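Long-range contacts in putative metal-sulfur cluster biosynthesis proteins YuaD (Bacillus subtilis, PDB 1ORU), which is of unknown function but, as a MOSC-domain protein, may bind molybdenum and pyridoxal phosphate and take part in metal-sulfur cluster biosynthesis: residues A[7-12]-A[176-181]; A[13-18]-A[29-34]; A[69-74]-A[98-103]; A[122-127]-A[166-171]. One frame throughout, in Å; residues are numbered along the deposited sequence. Where two conformers were deposited one is given.

All four contacts reach one mixed, curled beta sheet. Contacts 1 and 2 share the long strand 5-17, on which 7-12 runs straight into 13-18, and their centres lie 15 Å apart. Contact 3 is the most central, about 7 Å from the centre of the chain; its strand 98-101 borders strand 5-17, and strand 69-73 borders strand 163-169, which contact 4 joins to 122-128. Leu123 packs on Ile69 and Ile71, although the centres of contacts 3 and 4 are about 14 Å apart. Along the chain contacts 2, 3 and 4 follow one another, and all are nested within the span closed by contact 1, which pairs the first strand of the chain with the last.

Contact 1: A[7-12]-A[176-181]; sequences RMTAKA and GDEIEV
This is an antiparallel beta pairing between the first and last strands of the chain, in a partly buried, outlying part of the main sheet, its centre about 15 Å from the centre of the chain. The ladder runs from Met8 opposite Val181 to Lys11 opposite Glu178, and two further backbone bonds follow, at Ala12. Val181 N gives a nearly straight bond to Met8 O at 2.7 Å, while Ile179 N reaches Ala10 O from above the carbonyl plane. Ala12 N bonds Asp177 O (2.8 Å), and Gly176 N lies almost along the axis of the Ala12 carbonyl, though with a bent N-H (133°). In this curled, mixed sheet of the MOSC-family protein the pairing sets the first strand, 5-17, beside the last, 178-184. The face bearing Met8, Ala10, Ile179 and Val181 is apolar. Ile179 has CG1 in the crowded position between N and the carbonyl carbon (chi1 54°), which lays it 3.7 Å from Ala10 CB; Met8 CG, also in that position, meets Val181 CB at 3.6 Å. The other face is polar and more open. There Thr9 CG2 presses on Glu178 CG at 3.3 Å, and Glu180, bent at chi2, swings its carboxylate back toward strand 7-12. A water donates to Glu180 OE1 (2.7 Å) and also hydrogen-bonds Thr9 OG1, bridging the strands.

Contact 2: A[13-18]-A[29-34]; sequences EGLYIA and DKLDFD
A small hydrophobic layer of the MOSC fold forms where the short strand 30-33, paired with strand 171-174 in a two-stranded sheet of its own, crosses over strand 13-17 of the main sheet. The strand axes come within 7.0 Å at an angle of 65°, and the contact is made by side chains. Leu31 is the wedge: its CG lies anti to the carbonyl carbon (chi1 -71°) and its two methyls part over strand 13-17. CD1 sits 3.6 Å from Leu15 CB and 3.7 Å from Tyr16 O, while CD2 turns to the next residue on that face and meets Ile17 CB at 4.1 Å. Both methyls thus lie over the Tyr16 carbonyl oxygen, between Leu15 and Ile17, and the Tyr16 side chain leaves on the opposite face. Leu15, with CG likewise anti to the carbonyl carbon, returns the contact by pushing CD1 up to the backbone of strand 30-33, 4.1 Å from Lys30 CA. Val173 packs on both Leu15 and Leu31, and Phe33 and Val98 continue the apolar layer. An alanine at Leu31 would remove both branches and would probably loosen the packing on Leu15 and Ile17. Just before Leu15, Glu13 and Gly14 both face Ala99, a classic beta bulge in the long strand. The meeting is between aliphatic side chains and, at Tyr16 O, methyls against a carbonyl; with no polar bond between the two segments, it rests on shape and the burial of apolar surface.

Contact 3: A[69-74]-A[98-103]; sequences ISIVSI and VAVSGM
Strands 69-73 and 98-101 run parallel through the buried middle of the main sheet, their axes 4.6 Å apart at closest and 31° from exact alignment. The tight part is the face of Ile71, Ser73, Val98 and Val100. Ile71 and Val98 lie side by side, whereas Ile71 CG2, anti to the backbone N, crosses obliquely to Val100 CG1 at 3.9 Å. Val72 bonds twice to the neighbouring strand: its N donates to Val98 O (3.0 Å) and its O accepts from Val100 N (2.8 Å). The pair belongs to a beta-alpha-beta crossover, in which helix 74-84 follows strand 69-73 and the chain returns as strand 98-101. Ile74, the first helical residue, still donates from N to Val100 O at 2.7 Å, nearly along the C=O axis. Ser73 holds the N-cap position: OG, in the crowded place between N and carbonyl carbon (chi1 89°), donates to Met103 O at 3.0 Å from above the carbonyl plane and accepts from Glu76 N, capping the helix. An alanine at Ser73 would lose both bonds and would probably weaken the helix start and its tie to Met103. On the side of Ile74 and Ser101 the side chains pack more loosely. Ile74 CD1 reaches Ala99 CB at 4.1 Å, and Ser101, partly exposed, turns OG to Glu13. Beyond it Gly102 is solvent-exposed, its N bonded to Glu75 of the helix.

Contact 4: A[122-127]-A[166-171]; sequences ALLCEG and IVERPG. With SO4 (sulfate ion), chain F.
Segments 122-127 and 166-171 pair antiparallel in the main sheet of the MOSC fold, their touching parts 161° apart, and a classic beta bulge breaks the register where Glu168 and Arg169 both face Ala122. Ala122 O takes two donors, Glu168 N at 2.8 Å from above the carbonyl plane and Arg169 N at 3.2 Å on a lone pair, while Ala122 N returns a bond to Arg169 O. Beyond the bulge the ladder is regular, with Leu124 N to Ile166 O at 2.8 Å and almost straight (176°). The chain turns a corner at Glu168, yet Arg169 still pairs with Ala122. Leu123 CD2 crosses Val167 CG2 at 4.1 Å on the face that meets Ile69 and Phe33. Ile166 CD1 lies 3.7 Å from Glu126 OE2, and the extended Glu168 chain brings OE1 3.8 Å from Leu124 CB. Glu168 OE1 and Glu126 OE1 form salt bridges with Arg114 and Arg66 of the same chain; the second subunit packs here, its Phe57 touching Ala122 and Glu168. Arg169, extended from CG to NE, reaches outward, and its NH2 bonds O1 of a sulfate, probably from the crystallisation liquor, at 3.1 Å.

Contact 1: A[7-12]-A[176-181]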
loop_
_atom_site.group_PDB
_atom_site.type_symbol
_atom_site.label_atom_id
_atom_site.label_comp_id
_atom_site.label_asym_id
_atom_site.label_seq_id
_atom_site.Cartn_x
_atom_site.Cartn_y
_atom_site.Cartn_z
ATOM N N ARG A 7 -5.494 16.096 -8.993
ATOM C CA ARG A 7 -6.349 15.311 -9.874
ATOM C C ARG A 7 -6.083 15.504 -11.356
ATOM O O ARG A 7 -5.793 16.609 -11.811
ATOM C CB ARG A 7 -7.821 15.624 -9.593
ATOM C CG ARG A 7 -8.322 15.086 -8.270
ATOM C CD ARG A 7 -9.671 15.678 -7.919
ATOM N NE ARG A 7 -9.588 17.130 -7.818
ATOM C CZ ARG A 7 -10.594 17.915 -7.451
ATOM N NH1 ARG A 7 -11.773 17.388 -7.145
ATOM N NH2 ARG A 7 -10.418 19.228 -7.390
HETATM N N MSE A 8 -6.166 14.409 -12.108
HETATM C CA MSE A 8 -5.946 14.428 -13.550
HETATM C C MSE A 8 -6.818 13.366 -14.216
HETATM O O MSE A 8 -7.146 12.349 -13.602
HETATM C CB MSE A 8 -4.468 14.174 -13.864
HETATM C CG MSE A 8 -3.914 12.880 -13.285
HETATM SE SE MSE A 8 -1.986 12.757 -13.406
HETATM C CE MSE A 8 -1.536 13.592 -11.727
ATOM N N THR A 9 -7.198 13.611 -15.467
ATOM C CA THR A 9 -8.036 12.676 -16.205
ATOM C C THR A 9 -7.205 11.884 -17.208
ATOM O O THR A 9 -6.333 12.441 -17.879
ATOM C CB THR A 9 -9.151 13.428 -16.959
ATOM O OG1 THR A 9 -10.001 14.083 -16.010
ATOM C CG2 THR A 9 -9.982 12.464 -17.793
ATOM N N ALA A 10 -7.462 10.582 -17.280
ATOM C CA ALA A 10 -6.774 9.706 -18.221
ATOM C C ALA A 10 -7.804 8.735 -18.785
ATOM O O ALA A 10 -9.011 8.916 -18.587
ATOM C CB ALA A 10 -5.640 8.951 -17.537
ATOM N N LYS A 11 -7.333 7.697 -19.464
ATOM C CA LYS A 11 -8.231 6.746 -20.094
ATOM C C LYS A 11 -7.773 5.297 -20.026
ATOM O O LYS A 11 -6.586 5.005 -20.127
ATOM C CB LYS A 11 -8.418 7.145 -21.564
ATOM C CG LYS A 11 -9.269 6.205 -22.402
ATOM C CD LYS A 11 -9.377 6.731 -23.836
ATOM C CE LYS A 11 -10.231 5.848 -24.721
ATOM N NZ LYS A 11 -10.261 6.355 -26.128
ATOM N N ALA A 12 -8.733 4.392 -19.852
ATOM C CA ALA A 12 -8.439 2.967 -19.825
ATOM C C ALA A 12 -8.630 2.502 -21.270
ATOM O O ALA A 12 -9.762 2.299 -21.715
ATOM C CB ALA A 12 -9.414 2.241 -18.897
ATOM N N GLY A 176 -12.321 1.827 -22.756
ATOM C CA GLY A 176 -12.458 3.234 -23.102
ATOM C C GLY A 176 -12.899 4.159 -21.979
ATOM O O GLY A 176 -13.030 5.369 -22.182
ATOM N N ASP A 177 -13.140 3.600 -20.797
ATOM C CA ASP A 177 -13.553 4.400 -19.651
ATOM C C ASP A 177 -12.590 5.544 -19.381
ATOM O O ASP A 177 -11.374 5.368 -19.428
ATOM C CB ASP A 177 -13.608 3.546 -18.379
ATOM C CG ASP A 177 -14.949 2.883 -18.167
ATOM O OD1 ASP A 177 -15.872 3.120 -18.979
ATOM O OD2 ASP A 177 -15.079 2.129 -17.173
ATOM N N GLU A 178 -13.143 6.715 -19.088
ATOM C CA GLU A 178 -12.317 7.860 -18.743
ATOM C C GLU A 178 -12.059 7.658 -17.248
ATOM O O GLU A 178 -12.984 7.356 -16.489
ATOM C CB GLU A 178 -13.087 9.159 -18.983
ATOM C CG GLU A 178 -12.201 10.381 -19.139
ATOM C CD GLU A 178 -12.993 11.638 -19.446
ATOM O OE1 GLU A 178 -13.746 12.100 -18.562
ATOM O OE2 GLU A 178 -12.867 12.159 -20.574
ATOM N N ILE A 179 -10.810 7.780 -16.818
ATOM C CA ILE A 179 -10.510 7.586 -15.409
ATOM C C ILE A 179 -10.035 8.862 -14.731
ATOM O O ILE A 179 -9.475 9.762 -15.370
ATOM C CB ILE A 179 -9.452 6.478 -15.203
ATOM C CG1 ILE A 179 -8.201 6.767 -16.040
ATOM C CG2 ILE A 179 -10.055 5.134 -15.568
ATOM C CD1 ILE A 179 -7.055 5.794 -15.780
ATOM N N GLU A 180 -10.277 8.927 -13.428
ATOM C CA GLU A 180 -9.891 10.069 -12.615
ATOM C C GLU A 180 -8.729 9.624 -11.740
ATOM O O GLU A 180 -8.887 8.725 -10.917
ATOM C CB GLU A 180 -11.064 10.487 -11.729
ATOM C CG GLU A 180 -10.875 11.801 -11.005
ATOM C CD GLU A 180 -11.080 12.992 -11.915
ATOM O OE1 GLU A 180 -11.021 14.138 -11.417
ATOM O OE2 GLU A 180 -11.304 12.780 -13.128
ATOM N N VAL A 181 -7.564 10.237 -11.924
ATOM C CA VAL A 181 -6.399 9.869 -11.131
ATOM C C VAL A 181 -6.172 10.892 -10.028
ATOM O O VAL A 181 -6.109 12.094 -10.292
ATOM C CB VAL A 181 -5.127 9.776 -12.010
ATOM C CG1 VAL A 181 -3.917 9.391 -11.154
ATOM C CG2 VAL A 181 -5.343 8.747 -13.123
HETATM O O HOH W 1 -9.455 15.377 -13.182
#

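Contact 2: A[13-18]-A[29-34]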
loop_
_atom_site.group_PDB
_atom_site.type_symbol
_atom_site.label_atom_id
_atom_site.label_comp_id
_atom_site.label_asym_id
_atom_site.label_seq_id
_atom_site.Cartn_x
_atom_site.Cartn_y
_atom_site.Cartn_z
ATOM N N GLU A 13 -7.527 2.368 -22.006
ATOM C CA GLU A 13 -7.573 1.940 -23.407
ATOM C C GLU A 13 -7.945 0.476 -23.554
ATOM O O GLU A 13 -8.649 0.101 -24.493
ATOM C CB GLU A 13 -6.221 2.157 -24.095
ATOM C CG GLU A 13 -5.812 3.598 -24.291
ATOM C CD GLU A 13 -6.622 4.313 -25.367
ATOM O OE1 GLU A 13 -7.458 3.667 -26.038
ATOM O OE2 GLU A 13 -6.410 5.529 -25.545
ATOM N N GLY A 14 -7.464 -0.352 -22.630
ATOM C CA GLY A 14 -7.757 -1.769 -22.702
ATOM C C GLY A 14 -7.866 -2.449 -21.354
ATOM O O GLY A 14 -7.243 -2.021 -20.379
ATOM N N LEU A 15 -8.675 -3.502 -21.304
ATOM C CA LEU A 15 -8.882 -4.289 -20.090
ATOM C C LEU A 15 -8.552 -5.730 -20.471
ATOM O O LEU A 15 -8.878 -6.169 -21.582
ATOM C CB LEU A 15 -10.335 -4.185 -19.629
ATOM C CG LEU A 15 -10.859 -2.774 -19.354
ATOM C CD1 LEU A 15 -12.330 -2.860 -18.962
ATOM C CD2 LEU A 15 -10.036 -2.104 -18.245
ATOM N N TYR A 16 -7.916 -6.469 -19.565
ATOM C CA TYR A 16 -7.519 -7.844 -19.864
ATOM C C TYR A 16 -7.588 -8.745 -18.635
ATOM O O TYR A 16 -7.429 -8.286 -17.503
ATOM C CB TYR A 16 -6.080 -7.865 -20.386
ATOM C CG TYR A 16 -5.728 -6.745 -21.336
ATOM C CD1 TYR A 16 -5.714 -6.948 -22.714
ATOM C CD2 TYR A 16 -5.387 -5.483 -20.851
ATOM C CE1 TYR A 16 -5.361 -5.917 -23.585
ATOM C CE2 TYR A 16 -5.035 -4.449 -21.709
ATOM C CZ TYR A 16 -5.022 -4.669 -23.072
ATOM O OH TYR A 16 -4.666 -3.645 -23.919
ATOM N N ILE A 17 -7.794 -10.037 -18.864
ATOM C CA ILE A 17 -7.866 -10.983 -17.762
ATOM C C ILE A 17 -6.998 -12.208 -18.025
ATOM O O ILE A 17 -6.805 -12.607 -19.175
ATOM C CB ILE A 17 -9.316 -11.459 -17.530
ATOM C CG1 ILE A 17 -9.407 -12.241 -16.219
ATOM C CG2 ILE A 17 -9.766 -12.339 -18.692
ATOM C CD1 ILE A 17 -10.818 -12.666 -15.853
ATOM N N ALA A 18 -6.466 -12.784 -16.951
ATOM C CA ALA A 18 -5.651 -13.995 -17.035
ATOM C C ALA A 18 -6.585 -15.077 -16.508
ATOM O O ALA A 18 -6.627 -15.332 -15.306
ATOM C CB ALA A 18 -4.418 -13.868 -16.142
ATOM N N ASP A 29 -14.098 -6.761 -22.937
ATOM C CA ASP A 29 -14.824 -5.514 -23.128
ATOM C C ASP A 29 -15.174 -4.938 -21.761
ATOM O O ASP A 29 -15.403 -3.739 -21.618
ATOM C CB ASP A 29 -16.111 -5.765 -23.916
ATOM C CG ASP A 29 -17.139 -6.546 -23.119
ATOM O OD1 ASP A 29 -16.811 -7.652 -22.640
ATOM O OD2 ASP A 29 -18.277 -6.053 -22.973
ATOM N N LYS A 30 -15.205 -5.807 -20.756
ATOM C CA LYS A 30 -15.553 -5.400 -19.398
ATOM C C LYS A 30 -14.857 -6.274 -18.362
ATOM O O LYS A 30 -14.521 -7.425 -18.635
ATOM C CB LYS A 30 -17.074 -5.507 -19.207
ATOM C CG LYS A 30 -17.528 -5.547 -17.749
ATOM C CD LYS A 30 -18.930 -6.124 -17.591
ATOM C CE LYS A 30 -19.321 -6.195 -16.120
ATOM N NZ LYS A 30 -20.673 -6.780 -15.913
ATOM N N LEU A 31 -14.649 -5.716 -17.173
ATOM C CA LEU A 31 -14.034 -6.442 -16.065
ATOM C C LEU A 31 -14.750 -6.051 -14.785
ATOM O O LEU A 31 -15.216 -4.918 -14.644
ATOM C CB LEU A 31 -12.554 -6.084 -15.903
ATOM C CG LEU A 31 -11.518 -6.548 -16.926
ATOM C CD1 LEU A 31 -10.142 -6.036 -16.512
ATOM C CD2 LEU A 31 -11.517 -8.069 -17.003
ATOM N N ASP A 32 -14.848 -6.996 -13.857
ATOM C CA ASP A 32 -15.456 -6.709 -12.573
ATOM C C ASP A 32 -14.324 -6.601 -11.565
ATOM O O ASP A 32 -13.468 -7.485 -11.490
ATOM C CB ASP A 32 -16.409 -7.827 -12.148
ATOM C CG ASP A 32 -17.684 -7.842 -12.952
ATOM O OD1 ASP A 32 -18.327 -6.775 -13.066
ATOM O OD2 ASP A 32 -18.049 -8.922 -13.465
ATOM N N PHE A 33 -14.296 -5.502 -10.821
ATOM C CA PHE A 33 -13.292 -5.315 -9.784
ATOM C C PHE A 33 -14.021 -5.562 -8.471
ATOM O O PHE A 33 -15.103 -5.019 -8.243
ATOM C CB PHE A 33 -12.741 -3.883 -9.761
ATOM C CG PHE A 33 -11.763 -3.568 -10.862
ATOM C CD1 PHE A 33 -11.224 -4.572 -11.661
ATOM C CD2 PHE A 33 -11.355 -2.252 -11.074
ATOM C CE1 PHE A 33 -10.288 -4.270 -12.657
ATOM C CE2 PHE A 33 -10.421 -1.939 -12.064
ATOM C CZ PHE A 33 -9.888 -2.950 -12.857
ATOM N N ASP A 34 -13.436 -6.390 -7.620
ATOM C CA ASP A 34 -14.032 -6.683 -6.322
ATOM C C ASP A 34 -12.858 -6.795 -5.358
ATOM O O ASP A 34 -11.705 -6.844 -5.785
ATOM C CB ASP A 34 -14.802 -8.008 -6.376
ATOM C CG ASP A 34 -15.751 -8.188 -5.198
ATOM O OD1 ASP A 34 -15.720 -7.368 -4.256
ATOM O OD2 ASP A 34 -16.537 -9.159 -5.218
#

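Contact 3: A[69-74]-A[98-103]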
loop_
_atom_site.group_PDB
_atom_site.type_symbol
_atom_site.label_atom_id
_atom_site.label_comp_id
_atom_site.label_asym_id
_atom_site.label_seq_id
_atom_site.Cartn_x
_atom_site.Cartn_y
_atom_site.Cartn_z
ATOM N N ILE A 69 -4.161 -5.974 -9.066
ATOM C CA ILE A 69 -4.387 -5.458 -10.414
ATOM C C ILE A 69 -3.094 -4.877 -10.970
ATOM O O ILE A 69 -2.398 -4.127 -10.286
ATOM C CB ILE A 69 -5.459 -4.334 -10.410
ATOM C CG1 ILE A 69 -6.779 -4.857 -9.832
ATOM C CG2 ILE A 69 -5.677 -3.813 -11.828
ATOM C CD1 ILE A 69 -7.479 -5.894 -10.704
ATOM N N SER A 70 -2.777 -5.227 -12.210
ATOM C CA SER A 70 -1.568 -4.736 -12.852
ATOM C C SER A 70 -1.937 -3.717 -13.919
ATOM O O SER A 70 -2.815 -3.973 -14.745
ATOM C CB SER A 70 -0.808 -5.901 -13.487
ATOM O OG SER A 70 0.347 -5.440 -14.155
ATOM N N ILE A 71 -1.270 -2.564 -13.897
ATOM C CA ILE A 71 -1.545 -1.507 -14.867
ATOM C C ILE A 71 -0.294 -1.031 -15.610
ATOM O O ILE A 71 0.775 -0.885 -15.017
ATOM C CB ILE A 71 -2.160 -0.255 -14.192
ATOM C CG1 ILE A 71 -3.365 -0.648 -13.336
ATOM C CG2 ILE A 71 -2.566 0.760 -15.256
ATOM C CD1 ILE A 71 -4.023 0.540 -12.647
ATOM N N VAL A 72 -0.440 -0.798 -16.912
ATOM C CA VAL A 72 0.654 -0.281 -17.734
ATOM C C VAL A 72 0.070 0.842 -18.586
ATOM O O VAL A 72 -1.137 0.886 -18.818
ATOM C CB VAL A 72 1.257 -1.355 -18.690
ATOM C CG1 VAL A 72 1.812 -2.514 -17.888
ATOM C CG2 VAL A 72 0.212 -1.840 -19.689
ATOM N N SER A 73 0.911 1.756 -19.044
ATOM C CA SER A 73 0.411 2.825 -19.885
ATOM C C SER A 73 0.913 2.569 -21.300
ATOM O O SER A 73 2.019 2.052 -21.495
ATOM C CB SER A 73 0.887 4.189 -19.381
ATOM O OG SER A 73 2.134 4.550 -19.938
ATOM N N ILE A 74 0.085 2.904 -22.281
ATOM C CA ILE A 74 0.448 2.721 -23.683
ATOM C C ILE A 74 1.738 3.487 -23.970
ATOM O O ILE A 74 2.624 2.989 -24.671
ATOM C CB ILE A 74 -0.666 3.251 -24.623
ATOM C CG1 ILE A 74 -1.948 2.426 -24.439
ATOM C CG2 ILE A 74 -0.184 3.233 -26.075
ATOM C CD1 ILE A 74 -1.781 0.943 -24.713
ATOM N N VAL A 98 -5.013 -3.674 -17.037
ATOM C CA VAL A 98 -5.491 -2.400 -17.544
ATOM C C VAL A 98 -4.360 -1.680 -18.263
ATOM O O VAL A 98 -3.238 -1.585 -17.757
ATOM C CB VAL A 98 -5.999 -1.474 -16.404
ATOM C CG1 VAL A 98 -6.604 -0.198 -16.998
ATOM C CG2 VAL A 98 -7.027 -2.204 -15.555
ATOM N N ALA A 99 -4.654 -1.200 -19.461
ATOM C CA ALA A 99 -3.677 -0.448 -20.225
ATOM C C ALA A 99 -4.287 0.940 -20.319
ATOM O O ALA A 99 -5.380 1.111 -20.862
ATOM C CB ALA A 99 -3.492 -1.057 -21.613
ATOM N N VAL A 100 -3.596 1.932 -19.771
ATOM C CA VAL A 100 -4.101 3.297 -19.795
ATOM C C VAL A 100 -3.344 4.175 -20.780
ATOM O O VAL A 100 -2.220 3.857 -21.170
ATOM C CB VAL A 100 -4.010 3.953 -18.397
ATOM C CG1 VAL A 100 -4.796 3.129 -17.386
ATOM C CG2 VAL A 100 -2.554 4.086 -17.969
ATOM N N SER A 101 -3.983 5.263 -21.200
ATOM C CA SER A 101 -3.348 6.225 -22.096
ATOM C C SER A 101 -3.473 7.571 -21.395
ATOM O O SER A 101 -4.366 7.767 -20.557
ATOM C CB SER A 101 -4.019 6.255 -23.481
ATOM O OG SER A 101 -5.350 6.740 -23.442
ATOM N N GLY A 102 -2.567 8.488 -21.707
ATOM C CA GLY A 102 -2.599 9.782 -21.065
ATOM C C GLY A 102 -1.783 9.780 -19.788
ATOM O O GLY A 102 -1.859 10.719 -18.995
HETATM N N MSE A 103 -0.992 8.732 -19.582
HETATM C CA MSE A 103 -0.157 8.639 -18.391
HETATM C C MSE A 103 1.267 8.220 -18.750
HETATM O O MSE A 103 1.713 7.124 -18.407
HETATM C CB MSE A 103 -0.773 7.652 -17.398
HETATM C CG MSE A 103 -2.178 8.053 -16.973
HETATM SE SE MSE A 103 -2.860 7.037 -15.497
HETATM C CE MSE A 103 -1.787 7.810 -14.095
#

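Contact 4: A[122-127]-A[166-171]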
loop_
_atom_site.group_PDB
_atom_site.type_symbol
_atom_site.label_atom_id
_atom_site.label_comp_id
_atom_site.label_asym_id
_atom_site.label_seq_id
_atom_site.Cartn_x
_atom_site.Cartn_y
_atom_site.Cartn_z
ATOM N N ALA A 122 -12.666 1.679 -7.733
ATOM C CA ALA A 122 -11.449 2.422 -7.422
ATOM C C ALA A 122 -10.258 1.531 -7.100
ATOM O O ALA A 122 -10.384 0.510 -6.420
ATOM C CB ALA A 122 -11.708 3.374 -6.255
ATOM N N LEU A 123 -9.097 1.939 -7.600
ATOM C CA LEU A 123 -7.856 1.211 -7.375
ATOM C C LEU A 123 -6.916 2.025 -6.488
ATOM O O LEU A 123 -6.775 3.245 -6.661
ATOM C CB LEU A 123 -7.166 0.913 -8.712
ATOM C CG LEU A 123 -7.955 0.051 -9.705
ATOM C CD1 LEU A 123 -7.152 -0.155 -10.979
ATOM C CD2 LEU A 123 -8.278 -1.279 -9.063
ATOM N N LEU A 124 -6.290 1.343 -5.536
ATOM C CA LEU A 124 -5.335 1.966 -4.623
ATOM C C LEU A 124 -3.949 1.619 -5.153
ATOM O O LEU A 124 -3.614 0.448 -5.296
ATOM C CB LEU A 124 -5.504 1.398 -3.211
ATOM C CG LEU A 124 -4.420 1.761 -2.191
ATOM C CD1 LEU A 124 -4.465 3.256 -1.886
ATOM C CD2 LEU A 124 -4.632 0.945 -0.915
ATOM N N CYS A 125 -3.139 2.629 -5.442
ATOM C CA CYS A 125 -1.799 2.370 -5.971
ATOM C C CYS A 125 -0.836 1.746 -4.947
ATOM O O CYS A 125 -0.626 2.292 -3.853
ATOM C CB CYS A 125 -1.195 3.660 -6.522
ATOM S SG CYS A 125 0.423 3.396 -7.273
ATOM N N GLU A 126 -0.265 0.596 -5.302
ATOM C CA GLU A 126 0.695 -0.080 -4.443
ATOM C C GLU A 126 2.123 -0.027 -5.001
ATOM O O GLU A 126 2.954 -0.897 -4.723
ATOM C CB GLU A 126 0.276 -1.531 -4.190
ATOM C CG GLU A 126 -0.885 -1.676 -3.201
ATOM C CD GLU A 126 -0.527 -1.250 -1.781
ATOM O OE1 GLU A 126 0.587 -1.574 -1.326
ATOM O OE2 GLU A 126 -1.366 -0.606 -1.109
ATOM N N GLY A 127 2.398 0.992 -5.805
ATOM C CA GLY A 127 3.743 1.179 -6.315
ATOM C C GLY A 127 4.184 0.508 -7.595
ATOM O O GLY A 127 3.415 -0.172 -8.274
ATOM N N ILE A 166 -4.387 -2.451 -5.442
ATOM C CA ILE A 166 -5.322 -3.246 -4.656
ATOM C C ILE A 166 -6.674 -2.642 -5.029
ATOM O O ILE A 166 -6.741 -1.455 -5.350
ATOM C CB ILE A 166 -5.088 -3.042 -3.140
ATOM C CG1 ILE A 166 -3.930 -3.922 -2.669
ATOM C CG2 ILE A 166 -6.367 -3.325 -2.362
ATOM C CD1 ILE A 166 -3.493 -3.610 -1.234
ATOM N N VAL A 167 -7.740 -3.441 -5.031
ATOM C CA VAL A 167 -9.066 -2.897 -5.334
ATOM C C VAL A 167 -9.564 -2.237 -4.044
ATOM O O VAL A 167 -9.760 -2.914 -3.030
ATOM C CB VAL A 167 -10.071 -4.004 -5.759
ATOM C CG1 VAL A 167 -11.469 -3.412 -5.923
ATOM C CG2 VAL A 167 -9.623 -4.640 -7.076
ATOM N N GLU A 168 -9.752 -0.919 -4.081
ATOM C CA GLU A 168 -10.212 -0.175 -2.913
ATOM C C GLU A 168 -11.738 -0.095 -2.855
ATOM O O GLU A 168 -12.318 -0.013 -1.778
ATOM C CB GLU A 168 -9.591 1.232 -2.900
ATOM C CG GLU A 168 -9.907 2.052 -1.638
ATOM C CD GLU A 168 -8.995 3.267 -1.464
ATOM O OE1 GLU A 168 -8.434 3.745 -2.475
ATOM O OE2 GLU A 168 -8.850 3.747 -0.312
ATOM N N ARG A 169 -12.385 -0.096 -4.016
ATOM C CA ARG A 169 -13.843 -0.074 -4.071
ATOM C C ARG A 169 -14.302 -0.885 -5.274
ATOM O O ARG A 169 -13.846 -0.665 -6.400
ATOM C CB ARG A 169 -14.403 1.347 -4.178
ATOM C CG ARG A 169 -15.910 1.372 -3.901
ATOM C CD ARG A 169 -16.550 2.721 -4.128
ATOM N NE ARG A 169 -17.960 2.707 -3.739
ATOM C CZ ARG A 169 -18.818 3.695 -3.989
ATOM N NH1 ARG A 169 -18.420 4.785 -4.639
ATOM N NH2 ARG A 169 -20.080 3.598 -3.581
ATOM N N PRO A 170 -15.214 -1.843 -5.051
ATOM C CA PRO A 170 -15.727 -2.696 -6.127
ATOM C C PRO A 170 -16.536 -1.940 -7.177
ATOM O O PRO A 170 -17.079 -0.866 -6.907
ATOM C CB PRO A 170 -16.580 -3.725 -5.375
ATOM C CG PRO A 170 -15.970 -3.743 -3.996
ATOM C CD PRO A 170 -15.754 -2.276 -3.752
ATOM N N GLY A 171 -16.611 -2.517 -8.372
ATOM C CA GLY A 171 -17.359 -1.901 -9.451
ATOM C C GLY A 171 -16.925 -2.429 -10.803
ATOM O O GLY A 171 -15.858 -3.033 -10.927
HETATM S S SO4 F . -21.805 2.180 0.133
HETATM O O1 SO4 F . -21.512 2.048 -1.318
HETATM O O2 SO4 F . -22.758 1.131 0.557
HETATM O O3 SO4 F . -20.543 2.010 0.882
HETATM O O4 SO4 F . -22.374 3.517 0.443
#